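Local coordinates for glutamine cyclotransferase (Xanthomonas campestris, PDB 3MBR), which probably converts N-terminal glutamine residues of peptides to pyroglutamate, and is a beta-propeller that binds a calcium ion, at residues 111-114 and 115-118; 128-131 and 132-135; 210-214 and 215-219. The protein carries 1 engineered substitution. All coordinates share one frame; numbering follows the deposited sequence.

Contact 1 of 3, residues 111-114 and 115-118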
loop_
_atom_site.group_PDB
_atom_site.type_symbol
_atom_site.label_atom_id
_atom_site.label_comp_id
_atom_site.label_asym_id
_atom_site.label_seq_id
_atom_site.Cartn_x
_atom_site.Cartn_y
_atom_site.Cartn_z
ATOM N N THR A 111 -1.873 -3.052 5.622
ATOM C CA THR A 111 -2.356 -1.810 6.190
ATOM C C THR A 111 -2.898 -2.160 7.581
ATOM O O THR A 111 -2.691 -3.290 8.029
ATOM C CB THR A 111 -3.387 -1.091 5.300
ATOM O OG1 THR A 111 -3.657 0.199 5.875
ATOM C CG2 THR A 111 -4.721 -1.856 5.162
ATOM N N SER A 112 -3.575 -1.240 8.256
ATOM C CA SER A 112 -4.149 -1.547 9.581
ATOM C C SER A 112 -5.321 -0.687 9.826
ATOM O O SER A 112 -5.427 0.447 9.290
ATOM C CB SER A 112 -3.089 -1.345 10.608
ATOM O OG SER A 112 -2.793 0.034 10.801
ATOM N N ASP A 113 -6.208 -1.190 10.666
ATOM C CA ASP A 113 -7.290 -0.321 11.238
ATOM C C ASP A 113 -6.865 -0.038 12.679
ATOM O O ASP A 113 -5.649 0.056 12.948
ATOM C CB ASP A 113 -8.677 -0.946 11.124
ATOM C CG ASP A 113 -8.834 -2.207 11.898
ATOM O OD1 ASP A 113 -7.917 -2.616 12.659
ATOM O OD2 ASP A 113 -9.892 -2.854 11.731
ATOM N N ASP A 114 -7.811 0.195 13.592
ATOM C CA ASP A 114 -7.287 0.481 14.961
ATOM C C ASP A 114 -6.989 -0.736 15.821
ATOM O O ASP A 114 -6.584 -0.580 16.988
ATOM C CB ASP A 114 -8.147 1.485 15.740
ATOM C CG ASP A 114 -9.561 1.115 15.757
ATOM O OD1 ASP A 114 -10.392 1.968 16.231
ATOM O OD2 ASP A 114 -9.864 -0.035 15.332
ATOM N N SER A 115 -7.165 -1.939 15.296
ATOM C CA SER A 115 -6.974 -3.126 16.110
ATOM C C SER A 115 -6.145 -4.183 15.411
ATOM O O SER A 115 -5.479 -4.972 16.086
ATOM C CB SER A 115 -8.337 -3.776 16.402
ATOM O OG SER A 115 -9.123 -2.864 17.157
ATOM N N HIS A 116 -6.163 -4.215 14.066
ATOM C CA HIS A 116 -5.578 -5.352 13.337
ATOM C C HIS A 116 -4.808 -4.878 12.137
ATOM O O HIS A 116 -5.058 -3.783 11.613
ATOM C CB HIS A 116 -6.615 -6.318 12.779
ATOM C CG HIS A 116 -7.323 -7.040 13.863
ATOM N ND1 HIS A 116 -8.452 -6.513 14.438
ATOM C CD2 HIS A 116 -6.977 -8.137 14.577
ATOM C CE1 HIS A 116 -8.854 -7.332 15.414
ATOM N NE2 HIS A 116 -7.967 -8.315 15.531
ATOM N N LEU A 117 -3.904 -5.742 11.682
ATOM C CA LEU A 117 -3.274 -5.492 10.386
ATOM C C LEU A 117 -4.014 -6.294 9.351
ATOM O O LEU A 117 -4.663 -7.302 9.683
ATOM C CB LEU A 117 -1.798 -6.016 10.392
ATOM C CG LEU A 117 -0.951 -5.581 11.562
ATOM C CD1 LEU A 117 0.437 -6.141 11.317
ATOM C CD2 LEU A 117 -0.932 -4.084 11.798
ATOM N N TYR A 118 -3.949 -5.845 8.105
ATOM C CA TYR A 118 -4.553 -6.516 6.928
ATOM C C TYR A 118 -3.459 -6.731 5.920
ATOM O O TYR A 118 -2.723 -5.830 5.608
ATOM C CB TYR A 118 -5.703 -5.638 6.354
ATOM C CG TYR A 118 -6.799 -5.451 7.351
ATOM C CD1 TYR A 118 -6.747 -4.409 8.277
ATOM C CD2 TYR A 118 -7.871 -6.303 7.358
ATOM C CE1 TYR A 118 -7.756 -4.266 9.282
ATOM C CE2 TYR A 118 -8.889 -6.154 8.273
ATOM C CZ TYR A 118 -8.838 -5.129 9.246
ATOM O OH TYR A 118 -9.891 -4.968 10.175
HETATM O O HOH W 1 -10.440 -4.801 13.650
#
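The ring of Tyr-118 turns its edge to the other arm of this beta hairpin, with the backbone N of Asp-113 lying in the ring plane and Ser-112 CA further along the same rim, while Trp-157 from strand 152-158 stacks against the ring. The second flat group, the His-116 imidazole, carries a water in its plane at one edge; this water is 2.7 Å from His-116 ND1 and donates to Asp-113 OD2 at 2.8 Å. The hairpin joins strands 109-112 and 117-120 of a propeller blade, and Asp-113 organises its turn. Its CG sits between the backbone N and the carbonyl carbon (chi1 64°), which turns the carboxylate back toward the amides of Ser-115 and His-116. Ser-115 N donates to Asp-113 OD1 at 2.8 Å from above the carboxylate plane, an Asx turn, and His-116 N adds a further bond to Asp-113 OD1, also 2.8 Å, nearly along the C-O bond. Tyr-118 OH donates to Asp-113 OD2 at 2.6 Å, from above the carboxylate plane; carboxylate and ring stand 88° apart. A tyrosine suits this place because its length carries a hydroxyl from the strand back to the turn. Backbone bonds close the loop: Asp-113 N donates to His-116 O at 3.0 Å, and Thr-111 and Tyr-118 form a hydrogen-bonded pair. Thr-111 OG1 is hydrogen-bonded to Trp-157 N. On the sheet face of Ser-112 and Leu-117, the small serine lets the leucine lie close, CB of Ser-112 meeting CD2 of Leu-117 at 3.7 Å.

Contact 2 of 3, residues 128-131 and 132-135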
loop_
_atom_site.group_PDB
_atom_site.type_symbol
_atom_site.label_atom_id
_atom_site.label_comp_id
_atom_site.label_asym_id
_atom_site.label_seq_id
_atom_site.Cartn_x
_atom_site.Cartn_y
_atom_site.Cartn_z
ATOM N N LYS A 128 -6.131 -11.158 8.211
ATOM C CA LYS A 128 -6.235 -10.188 9.319
ATOM C C LYS A 128 -5.295 -10.689 10.431
ATOM O O LYS A 128 -5.418 -11.843 10.882
ATOM C CB LYS A 128 -7.679 -10.127 9.756
ATOM C CG LYS A 128 -8.083 -9.058 10.735
ATOM C CD LYS A 128 -9.664 -9.140 10.926
ATOM C CE LYS A 128 -10.263 -8.038 11.757
ATOM N NZ LYS A 128 -11.631 -8.437 12.341
ATOM N N LEU A 129 -4.356 -9.842 10.846
ATOM C CA LEU A 129 -3.292 -10.276 11.754
ATOM C C LEU A 129 -3.341 -9.549 13.066
ATOM O O LEU A 129 -3.679 -8.353 13.118
ATOM C CB LEU A 129 -1.916 -10.012 11.114
ATOM C CG LEU A 129 -1.656 -10.509 9.668
ATOM C CD1 LEU A 129 -0.222 -10.110 9.248
ATOM C CD2 LEU A 129 -1.843 -11.998 9.543
ATOM N N ASP A 130 -2.979 -10.261 14.149
ATOM C CA ASP A 130 -2.812 -9.618 15.375
ATOM C C ASP A 130 -1.514 -8.753 15.337
ATOM O O ASP A 130 -0.474 -9.295 14.986
ATOM C CB ASP A 130 -2.659 -10.754 16.461
ATOM C CG ASP A 130 -2.356 -10.166 17.813
ATOM O OD1 ASP A 130 -1.283 -10.491 18.370
ATOM O OD2 ASP A 130 -3.216 -9.373 18.282
ATOM N N PRO A 131 -1.564 -7.449 15.668
ATOM C CA PRO A 131 -0.349 -6.642 15.491
ATOM C C PRO A 131 0.812 -7.052 16.354
ATOM O O PRO A 131 1.955 -7.035 15.870
ATOM C CB PRO A 131 -0.821 -5.247 15.883
ATOM C CG PRO A 131 -2.320 -5.269 15.535
ATOM C CD PRO A 131 -2.732 -6.583 15.975
ATOM N N ASP A 132 0.554 -7.478 17.589
ATOM C CA ASP A 132 1.717 -7.829 18.451
ATOM C C ASP A 132 2.377 -9.133 18.139
ATOM O O ASP A 132 3.591 -9.267 18.311
ATOM C CB ASP A 132 1.331 -7.852 19.922
ATOM C CG ASP A 132 1.103 -6.439 20.515
ATOM O OD1 ASP A 132 0.681 -6.438 21.723
ATOM O OD2 ASP A 132 1.393 -5.398 19.890
ATOM N N THR A 133 1.599 -10.145 17.795
ATOM C CA THR A 133 2.199 -11.440 17.562
ATOM C C THR A 133 2.345 -11.744 16.092
ATOM O O THR A 133 2.997 -12.695 15.748
ATOM C CB THR A 133 1.344 -12.581 18.092
ATOM O OG1 THR A 133 0.047 -12.523 17.470
ATOM C CG2 THR A 133 1.188 -12.447 19.640
ATOM N N LEU A 134 1.683 -10.944 15.221
ATOM C CA LEU A 134 1.628 -11.273 13.810
ATOM C C LEU A 134 0.930 -12.533 13.461
ATOM O O LEU A 134 0.931 -12.937 12.290
ATOM C CB LEU A 134 2.977 -11.158 13.110
ATOM C CG LEU A 134 3.291 -9.648 13.311
ATOM C CD1 LEU A 134 4.563 -9.287 13.902
ATOM C CD2 LEU A 134 2.760 -8.708 12.360
ATOM N N GLN A 135 0.231 -13.120 14.424
ATOM C CA GLN A 135 -0.524 -14.329 14.108
ATOM C C GLN A 135 -1.790 -13.997 13.341
ATOM O O GLN A 135 -2.408 -12.953 13.595
ATOM C CB GLN A 135 -0.945 -15.018 15.433
ATOM C CG GLN A 135 0.265 -15.512 16.165
ATOM C CD GLN A 135 -0.201 -16.076 17.548
ATOM O OE1 GLN A 135 -1.376 -16.478 17.696
ATOM N NE2 GLN A 135 0.683 -16.095 18.523
#
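Asp-130 and Thr-133 meet through OD1 of the aspartate, which accepts two hydrogen bonds from the one threonine. The hydroxyl OG1 of Thr-133 donates to the anti lone pair of Asp-130 OD1 at 2.6 Å, and the backbone N of Thr-133 reaches the same oxygen at 3.0 Å from above the carboxylate plane. With CG trans to the backbone N, chi1 175° carries the carboxylate of Asp-130 over the bend to Thr-133. Thr-133 OG1 in turn accepts from Gln-135 N at 3.1 Å, an ST turn, so a single hydroxyl relays between the two ends of the bend. This bend is the hairpin loop between strands 125-129 and 136-144 of a propeller blade. It closes where Asp-130 N donates to Gln-135 O at 2.8 Å, while Leu-134 N makes a weak bond to Asp-130 O. Residues 131-133 follow a right-handed helical course, which the restricted phi of Pro-131 suits, and Leu-134 then takes a left-handed conformation (phi 63°) that returns the chain. Further out, Pro-131 and Asp-132 lie against Trp-73 of strand 67-73, and Asp-132 OD2 forms a salt bridge with Arg-76 NH2.

Contact 3 of 3, residues 210-214 and 215-219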
loop_
_atom_site.group_PDB
_atom_site.type_symbol
_atom_site.label_atom_id
_atom_site.label_comp_id
_atom_site.label_asym_id
_atom_site.label_seq_id
_atom_site.Cartn_x
_atom_site.Cartn_y
_atom_site.Cartn_z
ATOM N N ALA A 210 -1.674 6.105 0.493
ATOM C CA ALA A 210 -1.485 6.501 1.881
ATOM C C ALA A 210 -2.610 7.465 2.347
ATOM O O ALA A 210 -2.880 8.426 1.639
ATOM C CB ALA A 210 -0.135 7.161 2.112
ATOM N N PHE A 211 -3.167 7.273 3.503
ATOM C CA PHE A 211 -4.219 8.116 3.975
ATOM C C PHE A 211 -3.777 8.857 5.239
ATOM O O PHE A 211 -3.230 8.243 6.207
ATOM C CB PHE A 211 -5.450 7.248 4.286
ATOM C CG PHE A 211 -6.617 8.051 4.703
ATOM C CD1 PHE A 211 -7.140 9.036 3.886
ATOM C CD2 PHE A 211 -7.239 7.799 5.931
ATOM C CE1 PHE A 211 -8.270 9.786 4.255
ATOM C CE2 PHE A 211 -8.425 8.524 6.296
ATOM C CZ PHE A 211 -8.895 9.512 5.477
ATOM N N ASP A 212 -3.918 10.181 5.205
ATOM C CA ASP A 212 -3.702 11.052 6.374
ATOM C C ASP A 212 -5.066 11.200 7.023
ATOM O O ASP A 212 -5.890 11.966 6.522
ATOM C CB ASP A 212 -3.180 12.390 5.839
ATOM C CG ASP A 212 -3.225 13.512 6.874
ATOM O OD1 ASP A 212 -2.866 14.649 6.475
ATOM O OD2 ASP A 212 -3.596 13.296 8.048
ATOM N N ALA A 213 -5.320 10.424 8.113
ATOM C CA ALA A 213 -6.647 10.496 8.657
ATOM C C ALA A 213 -6.927 11.780 9.388
ATOM O O ALA A 213 -8.112 12.192 9.467
ATOM C CB ALA A 213 -6.954 9.275 9.567
ATOM N N GLU A 214 -5.871 12.435 9.900
ATOM C CA GLU A 214 -6.149 13.670 10.672
ATOM C C GLU A 214 -6.759 14.772 9.779
ATOM O O GLU A 214 -7.606 15.571 10.186
ATOM C CB GLU A 214 -4.839 14.125 11.301
ATOM C CG GLU A 214 -4.963 15.436 12.063
ATOM C CD GLU A 214 -3.689 15.888 12.722
ATOM O OE1 GLU A 214 -3.731 17.020 13.329
ATOM O OE2 GLU A 214 -2.675 15.129 12.660
ATOM N N HIS A 215 -6.263 14.850 8.550
ATOM C CA HIS A 215 -6.705 15.908 7.658
ATOM C C HIS A 215 -7.516 15.407 6.480
ATOM O O HIS A 215 -7.881 16.214 5.647
ATOM C CB HIS A 215 -5.518 16.727 7.131
ATOM C CG HIS A 215 -4.622 17.231 8.206
ATOM N ND1 HIS A 215 -3.422 16.615 8.535
ATOM C CD2 HIS A 215 -4.743 18.301 9.054
ATOM C CE1 HIS A 215 -2.853 17.285 9.527
ATOM N NE2 HIS A 215 -3.633 18.300 9.871
ATOM N N ASP A 216 -7.812 14.084 6.454
ATOM C CA ASP A 216 -8.584 13.417 5.408
ATOM C C ASP A 216 -7.948 13.652 4.056
ATOM O O ASP A 216 -8.629 14.116 3.142
ATOM C CB ASP A 216 -10.058 13.928 5.452
ATOM C CG ASP A 216 -11.004 13.157 4.487
ATOM O OD1 ASP A 216 -10.693 12.029 4.011
ATOM O OD2 ASP A 216 -12.083 13.737 4.232
ATOM N N ARG A 217 -6.673 13.309 3.931
ATOM C CA ARG A 217 -5.985 13.435 2.628
ATOM C C ARG A 217 -5.582 12.051 2.152
ATOM O O ARG A 217 -4.881 11.322 2.905
ATOM C CB ARG A 217 -4.733 14.326 2.758
ATOM C CG ARG A 217 -5.044 15.740 3.302
ATOM C CD ARG A 217 -3.841 16.641 3.223
ATOM N NE ARG A 217 -2.788 16.188 4.110
ATOM C CZ ARG A 217 -1.545 16.678 4.106
ATOM N NH1 ARG A 217 -1.222 17.713 3.274
ATOM N NH2 ARG A 217 -0.664 16.209 4.955
ATOM N N LEU A 218 -5.851 11.761 0.892
ATOM C CA LEU A 218 -5.524 10.483 0.282
ATOM C C LEU A 218 -4.419 10.715 -0.735
ATOM O O LEU A 218 -4.593 11.568 -1.632
ATOM C CB LEU A 218 -6.782 9.914 -0.368
ATOM C CG LEU A 218 -6.571 8.514 -0.964
ATOM C CD1 LEU A 218 -6.152 7.523 0.064
ATOM C CD2 LEU A 218 -7.905 8.071 -1.644
ATOM N N PHE A 219 -3.285 9.986 -0.649
ATOM C CA PHE A 219 -2.181 10.170 -1.574
ATOM C C PHE A 219 -1.926 8.870 -2.357
ATOM O O PHE A 219 -2.002 7.770 -1.796
ATOM C CB PHE A 219 -0.904 10.446 -0.755
ATOM C CG PHE A 219 -1.008 11.694 0.107
ATOM C CD1 PHE A 219 -1.005 12.978 -0.452
ATOM C CD2 PHE A 219 -1.112 11.556 1.479
ATOM C CE1 PHE A 219 -1.063 14.097 0.380
ATOM C CE2 PHE A 219 -1.190 12.659 2.276
ATOM C CZ PHE A 219 -1.176 13.921 1.733
#
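Asp-212 OD1 is gripped by three side-chain N-H groups. His-215 ND1 comes in on the syn lone pair of Asp-212 OD1 at 2.9 Å, with the oxygen in the plane of the imidazole. From the anti side, somewhat out of the carboxylate plane, Arg-217 clasps Asp-212 OD1 side-on in a salt bridge, NE at 2.8 Å and NH2 at 3.1 Å. The other oxygen, Asp-212 OD2, accepts His-215 N at 3.1 Å from above the carboxylate plane. Aspartate suits this buried position because the carboxylate, extended trans to N (chi1 166°), reaches both the turn and the neighbouring strand, and these bonds fix its rotation. Second-shell groups steady the donors: Glu-214 lies alongside His-215, its CG over the ring face 3.9 Å from the centroid in a CH-pi contact and its carboxylate stacked 17° from the ring plane. Phe-219 points CZ at the centre of one guanidinium face of Arg-217, and NH2 has a further weak bond to Tyr-28 OH. On the other face of the sheet Phe-211 brings its edge to the Asp-216 carboxylate, Phe-211 CE1 being 3.3 Å from Asp-216 OD1, and its ring also meets Leu-218. Phe-211 N, in a non-hydrogen-bonded pair with Leu-218, donates to OE1 of Glu-156, a calcium ligand. The strands pair by backbone bonds, Asp-212 N to Arg-217 O at 2.7 Å and Arg-217 N to Asp-212 O at 3.0 Å. Asp-216 and Arg-217 both face Asp-212, and Asp-216 is left-handed (phi 56°): a G1 beta bulge where the hairpin loop enters strand 217-222 of a propeller blade.

In the fold
Contacts 1 and 2 are two hairpin turns of one blade, their centres 9 Å apart, joined through the neighbouring strands 117-120 and 125-129, where Leu-117 O lies 2.8 Å from Leu-129 N in a probable hydrogen bond. Contact 3 belongs to another blade: its centre is about 16 Å from that of contact 1, with nearest atoms about 7 Å apart, and about 24 Å from that of contact 2. What contacts 1 and 3 share is the calcium ion, bound by Leu-26, Glu-154, Leu-155, Glu-156 and Ile-209: the side chains of Thr-111 and Ala-210 each lie about 5 Å from it. Contact 2 lies farther out on its blade.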